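PDB 3HX1: Slr1951 protein from Synechocystis sp., which is of unknown function but carries an FHA domain, a module that in relatives recognises phosphothreonine-containing partners. Local coordinates for residues L14-D19 and V108-E113; D18-R23 and R43-F48; Y32-S37 and A54-K59; S37-I42 and V49-A54; Y68-G73 and H94-G99. All blocks are in the same frame, centred on the assembly; numbering follows the deposited sequence.

The FHA fold is a beta sandwich, and the five contacts sample both of its sheets and the loops at one end. Contacts 1 and 2 share Asp18 and Asp19, their centres about 8 Å apart, the second lying where a hairpin turn meets a loop. Contacts 3 and 5 belong to the facing sheet and are stitched together by Val57 O and Arg69 N, 2.9 Å apart. Contact 4 shares Ser37 and Ala54 with contact 3 and joins loops that in FHA relatives help form the phosphopeptide-binding surface. Contacts 1 and 3, about 13 Å apart between centres, meet across the core where Leu14 touches Leu56. Contacts 2 and 5 do not touch, their nearest atoms being about 9 Å apart.

Contact 1 (L14-D19 and V108-E113); sequences LIILDD and VSVRYE
Antiparallel pairing of Leu14 to Leu17 with Ser109 to Tyr112 joins the first and last strands of the chain within one sheet of the FHA beta sandwich, bringing its termini together. Ile15 and Arg111 form a hydrogen-bonded pair, with Ile15 N 2.8 Å from Arg111 O and Arg111 N 2.9 Å from Ile15 O. Leu17 and Ser109 repeat the pattern more loosely: Leu17 N lies 3.1 Å from Ser109 O, while the return bond from Ser109 N is weak.

On the face bearing Ile15 and Arg111, charge and hydrocarbon share the surface. The Glu113 chain runs on extended beyond CG (chi2 -180°) and slants across Ile15, whose CD1 comes 3.6 Å from Glu113 OE2. Glu113 OE2 also offers its anti lone pair to Arg111 NH1 in a 2.7 Å salt bridge, and OE1 pairs with Arg115. An alanine in place of Glu113 would probably leave both arginines without this carboxylate and let the Arg111 guanidinium turn away from Ile15.

The other face, carrying Leu14, Ile16, Val110 and Tyr112, is buried against the facing sheet, where Ile42 covers Leu14 and Ile16. Leu14 CD1 sits at the edge of the Tyr112 ring, whose OH is hydrogen-bonded to His12. Ile16 and Val110 lie side by side, with Ile16 CG1 3.8 Å from Val110 CG1.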
# COMPACT_ATOMS: atom_id res chain seq x y z
N LEU A 14 -5.91 -6.69 -1.10
CA LEU A 14 -5.66 -5.30 -0.76
C LEU A 14 -6.88 -4.45 -1.09
O LEU A 14 -7.22 -4.29 -2.27
CB LEU A 14 -4.44 -4.79 -1.55
CG LEU A 14 -3.58 -3.73 -0.89
CD1 LEU A 14 -3.06 -4.26 0.44
CD2 LEU A 14 -2.42 -3.34 -1.80
N ILE A 15 -7.55 -3.91 -0.07
CA ILE A 15 -8.71 -3.05 -0.30
C ILE A 15 -8.22 -1.61 -0.41
O ILE A 15 -7.77 -1.00 0.57
CB ILE A 15 -9.75 -3.13 0.85
CG1 ILE A 15 -10.23 -4.57 1.02
CG2 ILE A 15 -10.94 -2.22 0.56
CD1 ILE A 15 -9.31 -5.42 1.85
N ILE A 16 -8.29 -1.06 -1.62
CA ILE A 16 -7.82 0.29 -1.87
C ILE A 16 -8.95 1.31 -1.96
O ILE A 16 -9.95 1.10 -2.65
CB ILE A 16 -7.01 0.34 -3.19
CG1 ILE A 16 -5.81 -0.60 -3.08
CG2 ILE A 16 -6.57 1.78 -3.49
CD1 ILE A 16 -5.13 -0.88 -4.38
N LEU A 17 -8.77 2.42 -1.25
CA LEU A 17 -9.75 3.50 -1.25
C LEU A 17 -9.09 4.80 -1.67
O LEU A 17 -8.20 5.30 -0.98
CB LEU A 17 -10.34 3.68 0.14
CG LEU A 17 -11.29 4.87 0.25
CD1 LEU A 17 -12.42 4.70 -0.75
CD2 LEU A 17 -11.83 4.99 1.67
N ASP A 18 -9.52 5.34 -2.81
CA ASP A 18 -8.97 6.59 -3.31
C ASP A 18 -9.97 7.34 -4.17
O ASP A 18 -11.14 6.96 -4.25
CB ASP A 18 -7.71 6.32 -4.12
CG ASP A 18 -7.92 5.27 -5.20
OD1 ASP A 18 -9.09 4.99 -5.56
OD2 ASP A 18 -6.91 4.72 -5.70
N ASP A 19 -9.51 8.40 -4.82
CA ASP A 19 -10.36 9.22 -5.70
C ASP A 19 -11.26 8.39 -6.63
O ASP A 19 -12.32 8.86 -7.05
CB ASP A 19 -9.50 10.16 -6.55
CG ASP A 19 -8.70 11.16 -5.71
OD1 ASP A 19 -8.78 11.09 -4.46
OD2 ASP A 19 -8.00 12.00 -6.31
N VAL A 108 -7.05 8.84 1.73
CA VAL A 108 -6.59 7.64 1.01
C VAL A 108 -5.88 6.62 1.89
O VAL A 108 -5.08 6.96 2.74
CB VAL A 108 -5.68 8.03 -0.16
CG1 VAL A 108 -4.44 8.75 0.35
CG2 VAL A 108 -5.31 6.79 -0.94
N SER A 109 -6.15 5.34 1.63
CA SER A 109 -5.64 4.25 2.46
C SER A 109 -5.84 2.85 1.87
O SER A 109 -6.73 2.66 1.05
CB SER A 109 -6.38 4.30 3.77
OG SER A 109 -7.72 3.83 3.58
N VAL A 110 -5.04 1.89 2.33
CA VAL A 110 -5.18 0.51 1.88
C VAL A 110 -5.31 -0.43 3.07
O VAL A 110 -4.51 -0.38 4.02
CB VAL A 110 -3.98 0.03 1.02
CG1 VAL A 110 -3.83 0.90 -0.21
CG2 VAL A 110 -2.71 0.02 1.85
N ARG A 111 -6.33 -1.28 3.04
CA ARG A 111 -6.53 -2.25 4.10
C ARG A 111 -6.04 -3.57 3.56
O ARG A 111 -6.15 -3.83 2.36
CB ARG A 111 -8.01 -2.37 4.47
CG ARG A 111 -8.55 -1.21 5.28
CD ARG A 111 -9.78 -1.63 6.07
NE ARG A 111 -9.50 -2.74 6.98
CZ ARG A 111 -9.99 -3.97 6.83
NH1 ARG A 111 -10.79 -4.25 5.81
NH2 ARG A 111 -9.68 -4.92 7.70
N TYR A 112 -5.49 -4.40 4.43
CA TYR A 112 -5.01 -5.71 4.02
C TYR A 112 -5.84 -6.79 4.67
O TYR A 112 -6.33 -6.62 5.79
CB TYR A 112 -3.53 -5.89 4.40
CG TYR A 112 -3.04 -7.31 4.19
CD1 TYR A 112 -3.06 -8.23 5.25
CD2 TYR A 112 -2.58 -7.75 2.95
CE1 TYR A 112 -2.62 -9.54 5.08
CE2 TYR A 112 -2.14 -9.07 2.77
CZ TYR A 112 -2.16 -9.95 3.85
OH TYR A 112 -1.69 -11.24 3.73
N GLU A 113 -6.01 -7.90 3.97
CA GLU A 113 -6.78 -9.02 4.49
C GLU A 113 -6.27 -10.35 3.97
O GLU A 113 -5.88 -10.46 2.81
CB GLU A 113 -8.26 -8.86 4.12
CG GLU A 113 -9.06 -8.00 5.09
CD GLU A 113 -10.52 -7.87 4.70
OE1 GLU A 113 -11.13 -8.90 4.37
OE2 GLU A 113 -11.05 -6.74 4.73

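Contact 2 (D18-R23 and R43-F48); sequences DDAGRR and RIKSQF
Lys45 lies alongside Asp19, aliphatic chain against carbon rather than charge against charge. Lys45 CG is anti to the backbone N (chi1 178°), which sets it beside Asp19 CB; the extended chain beyond brings CD and CE past the same atom, so that Lys45 CG, CD and CE each lie about 3.6 Å from Asp19 CB. Lys45 NZ ends beyond Asp19 CB, 5.5 Å from Asp19 OD2, and no salt bridge forms. Instead, Asp19 OD2 takes a 2.7 Å hydrogen bond from a water that in turn accepts one from Gln47 N.

Asp18 turns its carboxylate to the 43-48 loop and is met from above its plane: Lys45 N reaches Asp18 OD2 at 2.9 Å, 47° out of that plane. Asp18 OD1 is likewise met from above by Ala20 N, an Asx turn set within the type I beta turn from Asp18 to Gly21. One backbone hydrogen bond joins the segments directly, from Asp19 N to Lys45 O (3.0 Å). Arg23 points the edge of its guanidinium at Arg43 O, but that separation is too short to be trusted.

Asp18 is buried, and the two backbone N-H groups would be expected to stabilise its negative charge; the ion pair with Arg23 is long, weak and of uncertain geometry.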
# COMPACT_ATOMS: atom_id res chain seq x y z
N ASP A 18 -9.52 5.34 -2.81
CA ASP A 18 -8.97 6.59 -3.31
C ASP A 18 -9.97 7.34 -4.17
O ASP A 18 -11.14 6.96 -4.25
CB ASP A 18 -7.71 6.32 -4.12
CG ASP A 18 -7.92 5.27 -5.20
OD1 ASP A 18 -9.09 4.99 -5.56
OD2 ASP A 18 -6.91 4.72 -5.70
N ASP A 19 -9.51 8.40 -4.82
CA ASP A 19 -10.36 9.22 -5.70
C ASP A 19 -11.26 8.39 -6.63
O ASP A 19 -12.32 8.86 -7.05
CB ASP A 19 -9.50 10.16 -6.55
CG ASP A 19 -8.70 11.16 -5.71
OD1 ASP A 19 -8.78 11.09 -4.46
OD2 ASP A 19 -8.00 12.00 -6.31
N ALA A 20 -10.85 7.17 -6.94
CA ALA A 20 -11.62 6.30 -7.82
C ALA A 20 -12.60 5.38 -7.10
O ALA A 20 -13.24 4.53 -7.73
CB ALA A 20 -10.69 5.45 -8.68
N GLY A 21 -12.71 5.54 -5.78
CA GLY A 21 -13.61 4.71 -5.00
C GLY A 21 -12.90 3.57 -4.30
O GLY A 21 -11.68 3.52 -4.25
N ARG A 22 -13.67 2.65 -3.74
CA ARG A 22 -13.09 1.52 -3.03
C ARG A 22 -13.05 0.30 -3.95
O ARG A 22 -14.07 -0.06 -4.54
CB ARG A 22 -13.91 1.23 -1.77
CG ARG A 22 -13.37 0.08 -0.96
CD ARG A 22 -14.16 -0.21 0.32
NE ARG A 22 -14.10 0.88 1.29
CZ ARG A 22 -14.98 1.89 1.34
NH1 ARG A 22 -15.99 1.96 0.49
NH2 ARG A 22 -14.84 2.83 2.27
N ARG A 23 -11.88 -0.33 -4.08
CA ARG A 23 -11.76 -1.52 -4.94
C ARG A 23 -10.80 -2.53 -4.34
O ARG A 23 -10.00 -2.19 -3.47
CB ARG A 23 -11.25 -1.14 -6.31
CG ARG A 23 -9.76 -0.86 -6.34
CD ARG A 23 -9.30 -0.47 -7.72
NE ARG A 23 -8.44 0.71 -7.68
CZ ARG A 23 -7.15 0.68 -7.40
NH1 ARG A 23 -6.54 -0.47 -7.14
NH2 ARG A 23 -6.46 1.81 -7.38
N ARG A 43 -1.96 1.39 -8.73
CA ARG A 43 -2.22 2.82 -8.69
C ARG A 43 -3.13 3.23 -7.57
O ARG A 43 -4.17 2.62 -7.36
CB ARG A 43 -2.82 3.32 -10.01
CG ARG A 43 -1.87 3.25 -11.18
CD ARG A 43 -2.45 3.91 -12.41
NE ARG A 43 -2.55 5.36 -12.29
CZ ARG A 43 -3.00 6.16 -13.25
NH1 ARG A 43 -3.40 5.67 -14.42
NH2 ARG A 43 -3.04 7.47 -13.05
N ILE A 44 -2.70 4.26 -6.84
CA ILE A 44 -3.51 4.82 -5.77
C ILE A 44 -3.75 6.25 -6.23
O ILE A 44 -2.90 7.13 -6.06
CB ILE A 44 -2.79 4.84 -4.42
CG1 ILE A 44 -2.88 3.47 -3.74
CG2 ILE A 44 -3.48 5.83 -3.50
CD1 ILE A 44 -2.26 2.36 -4.50
N LYS A 45 -4.91 6.46 -6.84
CA LYS A 45 -5.31 7.75 -7.39
C LYS A 45 -5.60 8.83 -6.35
O LYS A 45 -6.63 8.79 -5.68
CB LYS A 45 -6.54 7.55 -8.27
CG LYS A 45 -7.12 8.82 -8.89
CD LYS A 45 -8.47 8.53 -9.54
CE LYS A 45 -9.12 9.77 -10.12
NZ LYS A 45 -10.54 9.52 -10.50
N SER A 46 -4.68 9.79 -6.26
CA SER A 46 -4.79 10.94 -5.35
C SER A 46 -3.61 11.87 -5.53
O SER A 46 -2.55 11.45 -5.98
CB SER A 46 -4.84 10.51 -3.88
OG SER A 46 -5.06 11.64 -3.06
N GLN A 47 -3.79 13.12 -5.14
CA GLN A 47 -2.74 14.13 -5.25
C GLN A 47 -1.85 14.11 -4.03
O GLN A 47 -0.74 14.63 -4.05
CB GLN A 47 -3.35 15.52 -5.40
CG GLN A 47 -4.31 15.90 -4.29
CD GLN A 47 -4.69 17.37 -4.33
OE1 GLN A 47 -4.89 17.93 -5.41
NE2 GLN A 47 -4.80 17.99 -3.17
N PHE A 48 -2.33 13.49 -2.96
CA PHE A 48 -1.57 13.40 -1.72
C PHE A 48 -0.62 12.22 -1.78
O PHE A 48 0.20 12.02 -0.89
CB PHE A 48 -2.51 13.27 -0.53
CG PHE A 48 -3.55 14.36 -0.45
CD1 PHE A 48 -3.21 15.68 -0.74
CD2 PHE A 48 -4.84 14.08 -0.04
CE1 PHE A 48 -4.15 16.70 -0.62
CE2 PHE A 48 -5.78 15.09 0.09
CZ PHE A 48 -5.44 16.40 -0.20
O HOH W 1 -6.36 13.93 -5.34

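Contact 3 (Y32-S37 and A54-K59); sequences YTIGRS and AVLVRK
Ile34 and Leu56 meet on the core side of an antiparallel strand pair in the second sheet of the FHA beta sandwich. Their side chains slant across each other, with Ile34 CD1 3.6 Å from Leu56 CD1 and equally near Leu56 CG. On the same side Tyr32 adds only the base of its side chain, Tyr32 CB lying 4.0 Å from Leu56 CB. Tyr32 CG, anti to the carbonyl carbon (chi1 -78°), starts the ring off away from Leu56. The reverse side of the sheet carries a looser touch, Thr33 CG2 to Val55 CG1 at 4.1 Å.

Four backbone hydrogen bonds fix this register. Tyr32 and Leu56 exchange two of them, the shorter running from Leu56 N to Tyr32 O at 2.8 Å. Ile34 and Ala54 exchange the other two, at the site of a classic beta bulge in which His53 and Ala54 both oppose Ile34.

Further out, Leu27, Ile70 and Ile96 pack on Leu56, while Tyr32 OH is held by the backbone N atoms of Thr28 and Glu29. Beyond the strand end, Arg36, in the Gly-Arg-Ser sequence common at this point of FHA domains, bonds through NH1 to Val49 O.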
# COMPACT_ATOMS: atom_id res chain seq x y z
N TYR A 32 5.92 -5.05 -5.43
CA TYR A 32 4.91 -4.17 -5.99
C TYR A 32 5.22 -2.73 -5.65
O TYR A 32 5.44 -2.41 -4.48
CB TYR A 32 3.53 -4.49 -5.41
CG TYR A 32 2.82 -5.70 -5.96
CD1 TYR A 32 2.34 -5.72 -7.27
CD2 TYR A 32 2.57 -6.80 -5.15
CE1 TYR A 32 1.60 -6.80 -7.75
CE2 TYR A 32 1.83 -7.89 -5.61
CZ TYR A 32 1.35 -7.89 -6.91
OH TYR A 32 0.60 -8.96 -7.35
N THR A 33 5.27 -1.85 -6.64
CA THR A 33 5.49 -0.44 -6.35
C THR A 33 4.08 0.12 -6.24
O THR A 33 3.15 -0.40 -6.87
CB THR A 33 6.24 0.30 -7.47
OG1 THR A 33 5.57 0.09 -8.72
CG2 THR A 33 7.68 -0.18 -7.56
N ILE A 34 3.92 1.16 -5.45
CA ILE A 34 2.61 1.75 -5.26
C ILE A 34 2.69 3.26 -5.39
O ILE A 34 3.64 3.88 -4.89
CB ILE A 34 2.09 1.42 -3.85
CG1 ILE A 34 1.97 -0.10 -3.69
CG2 ILE A 34 0.76 2.09 -3.62
CD1 ILE A 34 1.65 -0.53 -2.29
N GLY A 35 1.71 3.85 -6.06
CA GLY A 35 1.72 5.29 -6.22
C GLY A 35 0.63 5.79 -7.14
O GLY A 35 -0.15 4.99 -7.68
N ARG A 36 0.59 7.10 -7.35
CA ARG A 36 -0.42 7.73 -8.20
C ARG A 36 -0.09 7.70 -9.69
O ARG A 36 -0.97 7.94 -10.52
CB ARG A 36 -0.64 9.18 -7.76
CG ARG A 36 0.48 10.15 -8.11
CD ARG A 36 -0.03 11.58 -7.98
NE ARG A 36 0.92 12.59 -8.41
CZ ARG A 36 1.59 13.39 -7.58
NH1 ARG A 36 1.40 13.30 -6.27
NH2 ARG A 36 2.44 14.29 -8.06
N SER A 37 1.16 7.41 -10.04
CA SER A 37 1.55 7.39 -11.43
C SER A 37 1.25 6.09 -12.15
O SER A 37 1.09 5.04 -11.53
CB SER A 37 3.05 7.68 -11.56
OG SER A 37 3.57 7.12 -12.76
N ALA A 54 5.40 3.91 -2.27
CA ALA A 54 5.98 2.86 -1.46
C ALA A 54 6.19 1.58 -2.25
O ALA A 54 5.96 1.55 -3.46
CB ALA A 54 5.08 2.60 -0.27
N VAL A 55 6.64 0.54 -1.55
CA VAL A 55 6.84 -0.76 -2.17
C VAL A 55 6.42 -1.89 -1.23
O VAL A 55 6.46 -1.75 -0.01
CB VAL A 55 8.31 -0.99 -2.57
CG1 VAL A 55 8.74 0.06 -3.57
CG2 VAL A 55 9.20 -0.96 -1.33
N LEU A 56 6.01 -3.00 -1.83
CA LEU A 56 5.57 -4.18 -1.10
C LEU A 56 6.46 -5.33 -1.51
O LEU A 56 6.55 -5.65 -2.70
CB LEU A 56 4.13 -4.53 -1.45
CG LEU A 56 3.03 -3.59 -0.97
CD1 LEU A 56 1.71 -4.01 -1.59
CD2 LEU A 56 2.95 -3.63 0.55
N VAL A 57 7.13 -5.95 -0.54
CA VAL A 57 7.99 -7.08 -0.85
C VAL A 57 7.52 -8.26 -0.02
O VAL A 57 7.36 -8.15 1.20
CB VAL A 57 9.48 -6.77 -0.51
CG1 VAL A 57 9.85 -5.39 -1.02
CG2 VAL A 57 9.71 -6.85 0.98
N ARG A 58 7.27 -9.39 -0.67
CA ARG A 58 6.82 -10.57 0.05
C ARG A 58 8.07 -11.20 0.63
O ARG A 58 9.11 -11.23 -0.03
CB ARG A 58 6.14 -11.53 -0.90
CG ARG A 58 5.33 -12.63 -0.21
CD ARG A 58 4.43 -13.32 -1.22
NE ARG A 58 5.20 -13.75 -2.39
CZ ARG A 58 4.67 -14.07 -3.56
NH1 ARG A 58 3.36 -14.01 -3.73
NH2 ARG A 58 5.45 -14.45 -4.57
N LYS A 59 7.98 -11.67 1.88
CA LYS A 59 9.12 -12.30 2.55
C LYS A 59 9.26 -13.78 2.17
O LYS A 59 9.72 -14.12 1.07
CB LYS A 59 8.97 -12.16 4.06

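Contact 4 (S37-I42 and V49-A54); sequences SPRADI and VSRIHA
The Arg39 guanidinium receives Ile52 CG1 over one face, 3.8 Å above the plane and offset toward the rim, the two side chains crossing at about a right angle. Arg51 approaches the same group obliquely, its CB 3.5 Å from Arg39 NH2. The two guanidinium planes stand 89° apart, and Arg51, extended from CG to NE, carries its charge away. Ser50 N gives a hydrogen bond to His53 ND1 in the plane of the ring, while NE2 bonds to Gly83 O.

These are two loops at the tip of the FHA sandwich, and Ser50 to His53 fit the family's Ser-x-x-His motif; in relatives such loops help form the phosphopeptide-binding surface. Ile52 CD1 rests 3.8 Å from Ala40 CB and 3.7 Å from Ala40 N. An alanine at Ile52 would probably open a gap beside Ala40 and leave the Arg39 guanidinium freer to turn. Ser37 N bonds to an in-plane lone pair of Arg51 O at 3.1 Å. Ser37 OG, anti to its backbone N (chi1 155°), accepts a hydrogen bond from Arg39 N, an ST turn.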
# COMPACT_ATOMS: atom_id res chain seq x y z
N SER A 37 1.16 7.41 -10.04
CA SER A 37 1.55 7.39 -11.43
C SER A 37 1.25 6.09 -12.15
O SER A 37 1.09 5.04 -11.53
CB SER A 37 3.05 7.68 -11.56
OG SER A 37 3.57 7.12 -12.76
N PRO A 38 1.15 6.15 -13.49
CA PRO A 38 0.87 4.96 -14.30
C PRO A 38 2.04 3.98 -14.19
O PRO A 38 1.88 2.80 -14.48
CB PRO A 38 0.75 5.53 -15.71
CG PRO A 38 0.17 6.88 -15.47
CD PRO A 38 0.99 7.37 -14.29
N ARG A 39 3.20 4.48 -13.77
CA ARG A 39 4.40 3.64 -13.60
C ARG A 39 4.20 2.58 -12.51
O ARG A 39 4.62 1.43 -12.67
CB ARG A 39 5.62 4.49 -13.21
CG ARG A 39 6.49 5.01 -14.34
CD ARG A 39 7.71 5.74 -13.77
NE ARG A 39 7.32 6.87 -12.92
CZ ARG A 39 8.06 7.35 -11.92
NH1 ARG A 39 9.23 6.81 -11.63
NH2 ARG A 39 7.62 8.38 -11.21
N ALA A 40 3.57 2.99 -11.42
CA ALA A 40 3.31 2.12 -10.27
C ALA A 40 2.50 0.88 -10.63
O ALA A 40 1.56 0.94 -11.41
CB ALA A 40 2.58 2.91 -9.16
N ASP A 41 2.87 -0.26 -10.03
CA ASP A 41 2.16 -1.51 -10.26
C ASP A 41 0.73 -1.40 -9.75
O ASP A 41 -0.21 -1.87 -10.41
CB ASP A 41 2.88 -2.65 -9.55
CG ASP A 41 4.33 -2.80 -10.00
OD1 ASP A 41 4.55 -3.17 -11.17
OD2 ASP A 41 5.24 -2.53 -9.18
N ILE A 42 0.55 -0.78 -8.59
CA ILE A 42 -0.78 -0.61 -8.00
C ILE A 42 -1.06 0.88 -7.90
O ILE A 42 -0.47 1.57 -7.08
CB ILE A 42 -0.84 -1.24 -6.61
CG1 ILE A 42 -0.57 -2.75 -6.71
CG2 ILE A 42 -2.19 -0.97 -5.98
CD1 ILE A 42 -0.39 -3.44 -5.39
N VAL A 49 -0.75 11.43 -2.84
CA VAL A 49 0.10 10.27 -3.04
C VAL A 49 1.18 10.56 -4.07
O VAL A 49 0.89 11.04 -5.16
CB VAL A 49 -0.73 9.07 -3.51
CG1 VAL A 49 0.20 7.94 -3.95
CG2 VAL A 49 -1.63 8.60 -2.39
N SER A 50 2.42 10.26 -3.72
CA SER A 50 3.52 10.49 -4.65
C SER A 50 3.40 9.57 -5.86
O SER A 50 2.65 8.58 -5.83
CB SER A 50 4.86 10.23 -3.94
OG SER A 50 5.03 11.11 -2.85
N ARG A 51 4.13 9.89 -6.92
CA ARG A 51 4.09 9.08 -8.13
C ARG A 51 4.35 7.63 -7.78
O ARG A 51 3.66 6.74 -8.27
CB ARG A 51 5.11 9.61 -9.14
CG ARG A 51 4.61 10.92 -9.72
CD ARG A 51 5.55 11.56 -10.71
NE ARG A 51 4.90 12.71 -11.33
CZ ARG A 51 5.49 13.56 -12.15
NH1 ARG A 51 6.77 13.40 -12.46
NH2 ARG A 51 4.80 14.57 -12.66
N ILE A 52 5.35 7.42 -6.92
CA ILE A 52 5.70 6.10 -6.42
C ILE A 52 5.86 6.35 -4.92
O ILE A 52 6.89 6.85 -4.47
CB ILE A 52 7.05 5.58 -6.98
CG1 ILE A 52 7.00 5.48 -8.51
CG2 ILE A 52 7.36 4.22 -6.37
CD1 ILE A 52 6.16 4.32 -9.06
N HIS A 53 4.83 6.00 -4.17
CA HIS A 53 4.78 6.23 -2.72
C HIS A 53 5.43 5.17 -1.84
O HIS A 53 5.94 5.48 -0.76
CB HIS A 53 3.32 6.40 -2.31
CG HIS A 53 3.14 7.20 -1.06
ND1 HIS A 53 2.82 8.54 -1.08
CD2 HIS A 53 3.23 6.84 0.25
CE1 HIS A 53 2.71 8.98 0.17
NE2 HIS A 53 2.95 7.97 0.99
N ALA A 54 5.40 3.91 -2.27
CA ALA A 54 5.98 2.86 -1.46
C ALA A 54 6.19 1.58 -2.25
O ALA A 54 5.96 1.55 -3.46
CB ALA A 54 5.08 2.60 -0.27

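Contact 5 (Y68-G73 and H94-G99); sequences YRIIDG and HIIQTG
Ile70 and His94 form an antiparallel hydrogen-bonded pair that adds the short 93-95 strand to the edge of the second sheet of the FHA sandwich. Ile70 N gives a nearly straight bond to His94 O, 2.9 Å long at 167°. The same oxygen is approached by Arg69 CA at 3.4 Å in a CA-H...O contact. The return bond from His94 N to Ile70 O is less certain, because the position of that carbonyl oxygen is in doubt. Past the strand end, Ile96 N still finds Tyr68 O, at 3.0 Å.

Gln97 folds back so that its NE2 reaches Ile95 O at 2.8 Å, coming from above the carbonyl plane. Asp100 serves two donors through one oxygen, OD2 meeting both His94 NE2 and Gln97 N. Arg69 commits NH1 to a salt bridge with Glu93, while the edge of its guanidinium borders hydrocarbon, Arg69 NH2 lying 3.4 Å from Ile95 CD1. Tyr68 OH is bonded to Glu29 O, and its ring packs edge-to-face with that of His12.

The core side is apolar. Ile96 CG1, anti to the carbonyl carbon (chi1 -44°), is thereby swung toward Ile70 and lies 3.8 Å from Ile70 CG2, and Ile96 CD1 is 3.9 Å from Ile70 CB.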
# COMPACT_ATOMS: atom_id res chain seq x y z
N TYR A 68 3.47 -9.75 3.26
CA TYR A 68 4.19 -8.66 2.63
C TYR A 68 4.66 -7.61 3.62
O TYR A 68 4.03 -7.38 4.65
CB TYR A 68 3.28 -7.95 1.62
CG TYR A 68 2.98 -8.74 0.36
CD1 TYR A 68 3.73 -8.55 -0.79
CD2 TYR A 68 1.98 -9.70 0.35
CE1 TYR A 68 3.50 -9.29 -1.93
CE2 TYR A 68 1.74 -10.46 -0.79
CZ TYR A 68 2.50 -10.24 -1.92
OH TYR A 68 2.26 -10.98 -3.06
N ARG A 69 5.77 -6.96 3.29
CA ARG A 69 6.31 -5.90 4.11
C ARG A 69 6.20 -4.66 3.24
O ARG A 69 6.43 -4.74 2.03
CB ARG A 69 7.78 -6.18 4.44
CG ARG A 69 8.55 -4.96 4.92
CD ARG A 69 9.93 -5.33 5.44
NE ARG A 69 9.85 -6.04 6.72
CZ ARG A 69 10.84 -6.12 7.60
NH1 ARG A 69 12.00 -5.52 7.36
NH2 ARG A 69 10.66 -6.78 8.74
N ILE A 70 5.82 -3.53 3.83
CA ILE A 70 5.69 -2.30 3.06
C ILE A 70 6.74 -1.29 3.51
O ILE A 70 6.90 -1.03 4.70
CB ILE A 70 4.27 -1.66 3.22
CG1 ILE A 70 4.23 -0.31 2.51
CG2 ILE A 70 3.92 -1.51 4.71
CD1 ILE A 70 2.88 0.37 2.48
N ILE A 71 7.48 -0.74 2.56
CA ILE A 71 8.52 0.22 2.86
C ILE A 71 8.12 1.55 2.24
O ILE A 71 7.59 1.58 1.13
CB ILE A 71 9.88 -0.25 2.27
CG1 ILE A 71 10.28 -1.59 2.90
CG2 ILE A 71 10.96 0.78 2.53
CD1 ILE A 71 9.89 -2.80 2.10
N ASP A 72 8.37 2.65 2.94
CA ASP A 72 8.03 3.96 2.43
C ASP A 72 9.08 4.41 1.42
O ASP A 72 10.25 4.08 1.55
CB ASP A 72 7.94 4.98 3.57
CG ASP A 72 7.61 6.39 3.09
OD1 ASP A 72 6.54 6.59 2.48
OD2 ASP A 72 8.44 7.29 3.32
N GLY A 73 8.62 5.16 0.41
CA GLY A 73 9.51 5.67 -0.63
C GLY A 73 9.54 4.86 -1.90
O GLY A 73 9.08 3.71 -1.92
N HIS A 94 6.75 -1.86 7.56
CA HIS A 94 5.83 -2.55 8.45
C HIS A 94 5.43 -3.88 7.83
O HIS A 94 5.11 -3.95 6.64
CB HIS A 94 4.60 -1.66 8.63
CG HIS A 94 3.52 -2.26 9.49
ND1 HIS A 94 3.53 -2.17 10.87
CD2 HIS A 94 2.37 -2.89 9.16
CE1 HIS A 94 2.42 -2.72 11.34
NE2 HIS A 94 1.70 -3.16 10.32
N ILE A 95 5.47 -4.94 8.63
CA ILE A 95 5.06 -6.25 8.14
C ILE A 95 3.55 -6.24 8.26
O ILE A 95 2.99 -6.31 9.36
CB ILE A 95 5.67 -7.40 8.97
CG1 ILE A 95 7.19 -7.39 8.79
CG2 ILE A 95 5.07 -8.74 8.53
CD1 ILE A 95 7.89 -8.62 9.36
N ILE A 96 2.89 -6.11 7.11
CA ILE A 96 1.44 -6.03 7.04
C ILE A 96 0.67 -7.22 7.59
O ILE A 96 0.76 -8.34 7.08
CB ILE A 96 0.98 -5.79 5.60
CG1 ILE A 96 1.86 -4.71 4.96
CG2 ILE A 96 -0.47 -5.34 5.59
CD1 ILE A 96 1.50 -4.39 3.53
N GLN A 97 -0.11 -6.94 8.63
CA GLN A 97 -0.94 -7.93 9.30
C GLN A 97 -2.38 -7.78 8.80
O GLN A 97 -2.85 -6.67 8.54
CB GLN A 97 -0.91 -7.69 10.81
CG GLN A 97 0.49 -7.59 11.41
CD GLN A 97 1.31 -8.85 11.20
OE1 GLN A 97 0.81 -9.97 11.35
NE2 GLN A 97 2.59 -8.67 10.88
N THR A 98 -3.10 -8.90 8.67
CA THR A 98 -4.47 -8.84 8.20
C THR A 98 -5.33 -7.99 9.14
O THR A 98 -5.44 -8.28 10.33
CB THR A 98 -5.09 -10.26 8.10
OG1 THR A 98 -6.40 -10.17 7.53
CG2 THR A 98 -5.18 -10.90 9.46
N GLY A 99 -5.92 -6.94 8.58
CA GLY A 99 -6.76 -6.06 9.37
C GLY A 99 -6.14 -4.69 9.49
O GLY A 99 -6.74 -3.77 10.05